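Local coordinates for cellulose binding protein (Clavibacter michiganensis, PDB 4JJO) that probably binds cellulose and loosens plant cell walls through its expansin module, the C-terminal part of a longer protein that is probably an endoglucanase, at residues K115-Q126 with Y153-D164. Numbering follows the deposited sequence.
Sequences KEGSSRWWAGLQ and YGYWVTPSPIQD
Thr158 OG1 is gripped from two directions: the backbone N of Ala123 donates to it almost straight, at 2.9 Å and 166°, and a water that donates to Trp121 O is hydrogen-bonded to it as well. A chi1 of 54° sets this hydroxyl between the backbone N and carbonyl carbon of Thr158, turned toward segment 115-126, where it also sits over one face of the Trp122 indole. Val157 meets the same ring obliquely, its CG1 3.4 Å from Trp122 CZ2, while a second water joins Trp122 NE1 to Thr158 O. Toward Gln126, the Tyr155 ring is sandwiched by aliphatic CH groups: Gln126 CB lies 3.7 Å from its centroid over one face, and Lys115 CG covers the opposite face at 4.2 Å. The extended Lys115 chain leads NZ up and away from this face to donate to Tyr153 OH (3.0 Å). At the far end, Arg120 stacks its guanidinium on the Asp164 carboxylate, the two planes 5° apart, with Asp164 CB over the guanidinium centre; the salt bridge is long and purely electrostatic. Leu125 and Trp156 exchange two backbone bonds as an antiparallel hydrogen-bonded pair, joining neighbouring strands 124-128 and 156-157 in the antiparallel sheet of the expansin C-terminal domain.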
# COMPACT_ATOMS: atom_id res chain seq x y z
N LYS A 115 12.14 -5.25 -6.08
CA LYS A 115 12.89 -4.03 -5.81
C LYS A 115 14.14 -3.98 -6.67
O LYS A 115 14.78 -5.00 -6.91
CB LYS A 115 13.30 -3.97 -4.34
CG LYS A 115 13.85 -2.61 -3.93
CD LYS A 115 14.32 -2.59 -2.49
CE LYS A 115 14.72 -1.18 -2.09
NZ LYS A 115 15.39 -1.10 -0.76
N GLU A 116 14.48 -2.78 -7.14
CA GLU A 116 15.72 -2.56 -7.88
C GLU A 116 16.88 -3.11 -7.05
O GLU A 116 16.92 -2.90 -5.84
CB GLU A 116 15.93 -1.07 -8.12
CG GLU A 116 15.00 -0.44 -9.15
CD GLU A 116 13.65 -0.05 -8.58
OE1 GLU A 116 13.38 -0.32 -7.39
OE2 GLU A 116 12.84 0.55 -9.33
N GLY A 117 17.83 -3.79 -7.69
CA GLY A 117 18.98 -4.32 -6.99
C GLY A 117 18.82 -5.74 -6.50
O GLY A 117 19.79 -6.37 -6.07
N SER A 118 17.59 -6.26 -6.54
CA SER A 118 17.32 -7.61 -6.06
C SER A 118 18.10 -8.66 -6.84
O SER A 118 18.41 -8.48 -8.02
CB SER A 118 15.82 -7.92 -6.16
OG SER A 118 15.06 -7.09 -5.30
N SER A 119 18.43 -9.75 -6.15
CA SER A 119 19.13 -10.88 -6.74
C SER A 119 18.81 -12.12 -5.90
O SER A 119 18.02 -12.05 -4.97
CB SER A 119 20.64 -10.63 -6.76
OG SER A 119 21.15 -10.52 -5.44
N ARG A 120 19.43 -13.25 -6.23
CA ARG A 120 19.24 -14.46 -5.43
C ARG A 120 19.84 -14.29 -4.03
O ARG A 120 19.41 -14.95 -3.08
CB ARG A 120 19.86 -15.67 -6.12
CG ARG A 120 19.09 -16.15 -7.35
CD ARG A 120 20.01 -16.82 -8.37
NE ARG A 120 20.66 -18.02 -7.85
CZ ARG A 120 21.55 -18.74 -8.51
NH1 ARG A 120 21.92 -18.39 -9.74
NH2 ARG A 120 22.09 -19.82 -7.96
N TRP A 121 20.82 -13.41 -3.90
CA TRP A 121 21.48 -13.17 -2.62
C TRP A 121 20.53 -12.49 -1.65
O TRP A 121 20.46 -12.85 -0.47
CB TRP A 121 22.72 -12.29 -2.81
CG TRP A 121 23.77 -12.88 -3.70
CD1 TRP A 121 24.01 -12.57 -5.00
CD2 TRP A 121 24.74 -13.86 -3.33
NE1 TRP A 121 25.06 -13.31 -5.48
CE2 TRP A 121 25.53 -14.11 -4.47
CE3 TRP A 121 25.02 -14.56 -2.15
CZ2 TRP A 121 26.58 -15.03 -4.47
CZ3 TRP A 121 26.06 -15.47 -2.15
CH2 TRP A 121 26.83 -15.70 -3.30
N TRP A 122 19.81 -11.49 -2.15
CA TRP A 122 18.91 -10.68 -1.35
C TRP A 122 17.91 -10.01 -2.28
O TRP A 122 18.29 -9.46 -3.31
CB TRP A 122 19.69 -9.61 -0.58
CG TRP A 122 18.84 -8.76 0.33
CD1 TRP A 122 18.58 -8.99 1.65
CD2 TRP A 122 18.17 -7.54 -0.01
NE1 TRP A 122 17.77 -7.99 2.15
CE2 TRP A 122 17.50 -7.09 1.15
CE3 TRP A 122 18.05 -6.80 -1.19
CZ2 TRP A 122 16.74 -5.92 1.16
CZ3 TRP A 122 17.29 -5.64 -1.17
CH2 TRP A 122 16.65 -5.21 -0.00
N ALA A 123 16.64 -10.07 -1.92
CA ALA A 123 15.61 -9.49 -2.77
C ALA A 123 14.52 -8.82 -1.96
O ALA A 123 14.29 -9.15 -0.79
CB ALA A 123 15.01 -10.56 -3.67
N GLY A 124 13.85 -7.86 -2.59
CA GLY A 124 12.70 -7.21 -2.01
C GLY A 124 11.51 -7.33 -2.94
O GLY A 124 11.66 -7.23 -4.16
N LEU A 125 10.33 -7.56 -2.37
CA LEU A 125 9.10 -7.62 -3.15
C LEU A 125 8.08 -6.64 -2.60
O LEU A 125 7.93 -6.50 -1.39
CB LEU A 125 8.49 -9.02 -3.13
CG LEU A 125 9.29 -10.19 -3.70
CD1 LEU A 125 8.41 -11.42 -3.70
CD2 LEU A 125 9.80 -9.89 -5.09
N GLN A 126 7.39 -5.96 -3.51
CA GLN A 126 6.28 -5.11 -3.14
C GLN A 126 5.00 -5.68 -3.71
O GLN A 126 4.94 -6.01 -4.90
CB GLN A 126 6.52 -3.70 -3.68
CG GLN A 126 5.35 -2.76 -3.47
CD GLN A 126 5.67 -1.36 -3.93
OE1 GLN A 126 6.04 -1.14 -5.08
NE2 GLN A 126 5.54 -0.39 -3.02
N TYR A 153 9.04 0.52 4.70
CA TYR A 153 8.94 1.36 3.50
C TYR A 153 8.18 0.70 2.34
O TYR A 153 8.31 1.12 1.19
CB TYR A 153 10.32 1.84 3.05
CG TYR A 153 11.29 0.75 2.67
CD1 TYR A 153 11.26 0.16 1.41
CD2 TYR A 153 12.26 0.32 3.57
CE1 TYR A 153 12.16 -0.83 1.07
CE2 TYR A 153 13.16 -0.67 3.24
CZ TYR A 153 13.10 -1.25 1.98
OH TYR A 153 14.00 -2.23 1.63
N GLY A 154 7.39 -0.33 2.64
CA GLY A 154 6.44 -0.85 1.68
C GLY A 154 6.87 -2.09 0.92
O GLY A 154 6.15 -2.54 0.02
N TYR A 155 8.02 -2.65 1.27
CA TYR A 155 8.50 -3.87 0.64
C TYR A 155 8.58 -5.02 1.63
O TYR A 155 8.42 -4.83 2.84
CB TYR A 155 9.88 -3.65 0.02
CG TYR A 155 9.87 -3.05 -1.36
CD1 TYR A 155 10.03 -3.85 -2.48
CD2 TYR A 155 9.71 -1.68 -1.55
CE1 TYR A 155 10.03 -3.31 -3.75
CE2 TYR A 155 9.71 -1.13 -2.81
CZ TYR A 155 9.87 -1.95 -3.91
OH TYR A 155 9.86 -1.39 -5.17
N TRP A 156 8.82 -6.21 1.10
CA TRP A 156 9.07 -7.40 1.89
C TRP A 156 10.42 -7.95 1.45
O TRP A 156 10.64 -8.14 0.25
CB TRP A 156 7.98 -8.44 1.64
CG TRP A 156 6.63 -8.03 2.12
CD1 TRP A 156 5.76 -7.19 1.49
CD2 TRP A 156 6.00 -8.43 3.34
NE1 TRP A 156 4.61 -7.05 2.24
CE2 TRP A 156 4.74 -7.80 3.38
CE3 TRP A 156 6.37 -9.26 4.40
CZ2 TRP A 156 3.84 -7.99 4.43
CZ3 TRP A 156 5.48 -9.44 5.44
CH2 TRP A 156 4.24 -8.80 5.45
N VAL A 157 11.32 -8.20 2.39
CA VAL A 157 12.68 -8.59 2.03
C VAL A 157 13.06 -9.98 2.53
O VAL A 157 12.48 -10.51 3.47
CB VAL A 157 13.73 -7.57 2.53
CG1 VAL A 157 13.48 -6.21 1.88
CG2 VAL A 157 13.70 -7.46 4.04
N THR A 158 14.06 -10.55 1.87
CA THR A 158 14.52 -11.90 2.16
C THR A 158 15.49 -11.91 3.34
O THR A 158 16.41 -11.10 3.39
CB THR A 158 15.22 -12.50 0.93
OG1 THR A 158 16.26 -11.61 0.50
CG2 THR A 158 14.23 -12.70 -0.21
N PRO A 159 15.29 -12.84 4.29
CA PRO A 159 16.20 -13.03 5.41
C PRO A 159 17.40 -13.89 5.02
O PRO A 159 18.37 -13.98 5.77
CB PRO A 159 15.34 -13.76 6.44
CG PRO A 159 14.39 -14.55 5.61
CD PRO A 159 14.11 -13.72 4.39
N SER A 160 17.31 -14.52 3.86
CA SER A 160 18.36 -15.40 3.37
C SER A 160 18.12 -15.67 1.89
O SER A 160 17.03 -15.37 1.38
CB SER A 160 18.39 -16.70 4.17
OG SER A 160 17.16 -17.39 4.09
N PRO A 161 19.12 -16.21 1.19
CA PRO A 161 19.03 -16.35 -0.27
C PRO A 161 17.81 -17.14 -0.75
O PRO A 161 17.24 -17.95 -0.02
CB PRO A 161 20.31 -17.09 -0.63
CG PRO A 161 21.26 -16.72 0.43
CD PRO A 161 20.44 -16.65 1.68
N ILE A 162 17.43 -16.89 -2.00
CA ILE A 162 16.34 -17.60 -2.64
C ILE A 162 16.87 -18.40 -3.82
O ILE A 162 17.99 -18.17 -4.29
CB ILE A 162 15.24 -16.65 -3.13
CG1 ILE A 162 15.83 -15.56 -4.03
CG2 ILE A 162 14.53 -16.02 -1.95
CD1 ILE A 162 14.79 -14.74 -4.77
N GLN A 163 16.06 -19.33 -4.30
CA GLN A 163 16.47 -20.23 -5.38
C GLN A 163 16.41 -19.54 -6.73
O GLN A 163 15.67 -18.58 -6.93
CB GLN A 163 15.60 -21.49 -5.38
CG GLN A 163 14.13 -21.24 -5.70
CD GLN A 163 13.31 -22.50 -5.56
OE1 GLN A 163 13.45 -23.26 -4.60
NE2 GLN A 163 12.44 -22.75 -6.54
N ASP A 164 17.22 -20.05 -7.66
CA ASP A 164 17.28 -19.52 -9.02
C ASP A 164 16.03 -19.95 -9.78
O ASP A 164 15.29 -20.82 -9.33
CB ASP A 164 18.54 -20.04 -9.71
CG ASP A 164 18.73 -19.45 -11.09
OD1 ASP A 164 18.16 -18.37 -11.37
OD2 ASP A 164 19.47 -20.06 -11.90
O HOH W 1 20.03 -19.33 -5.89
O HOH W 2 18.73 -12.65 1.62
O HOH W 3 17.04 -8.71 5.16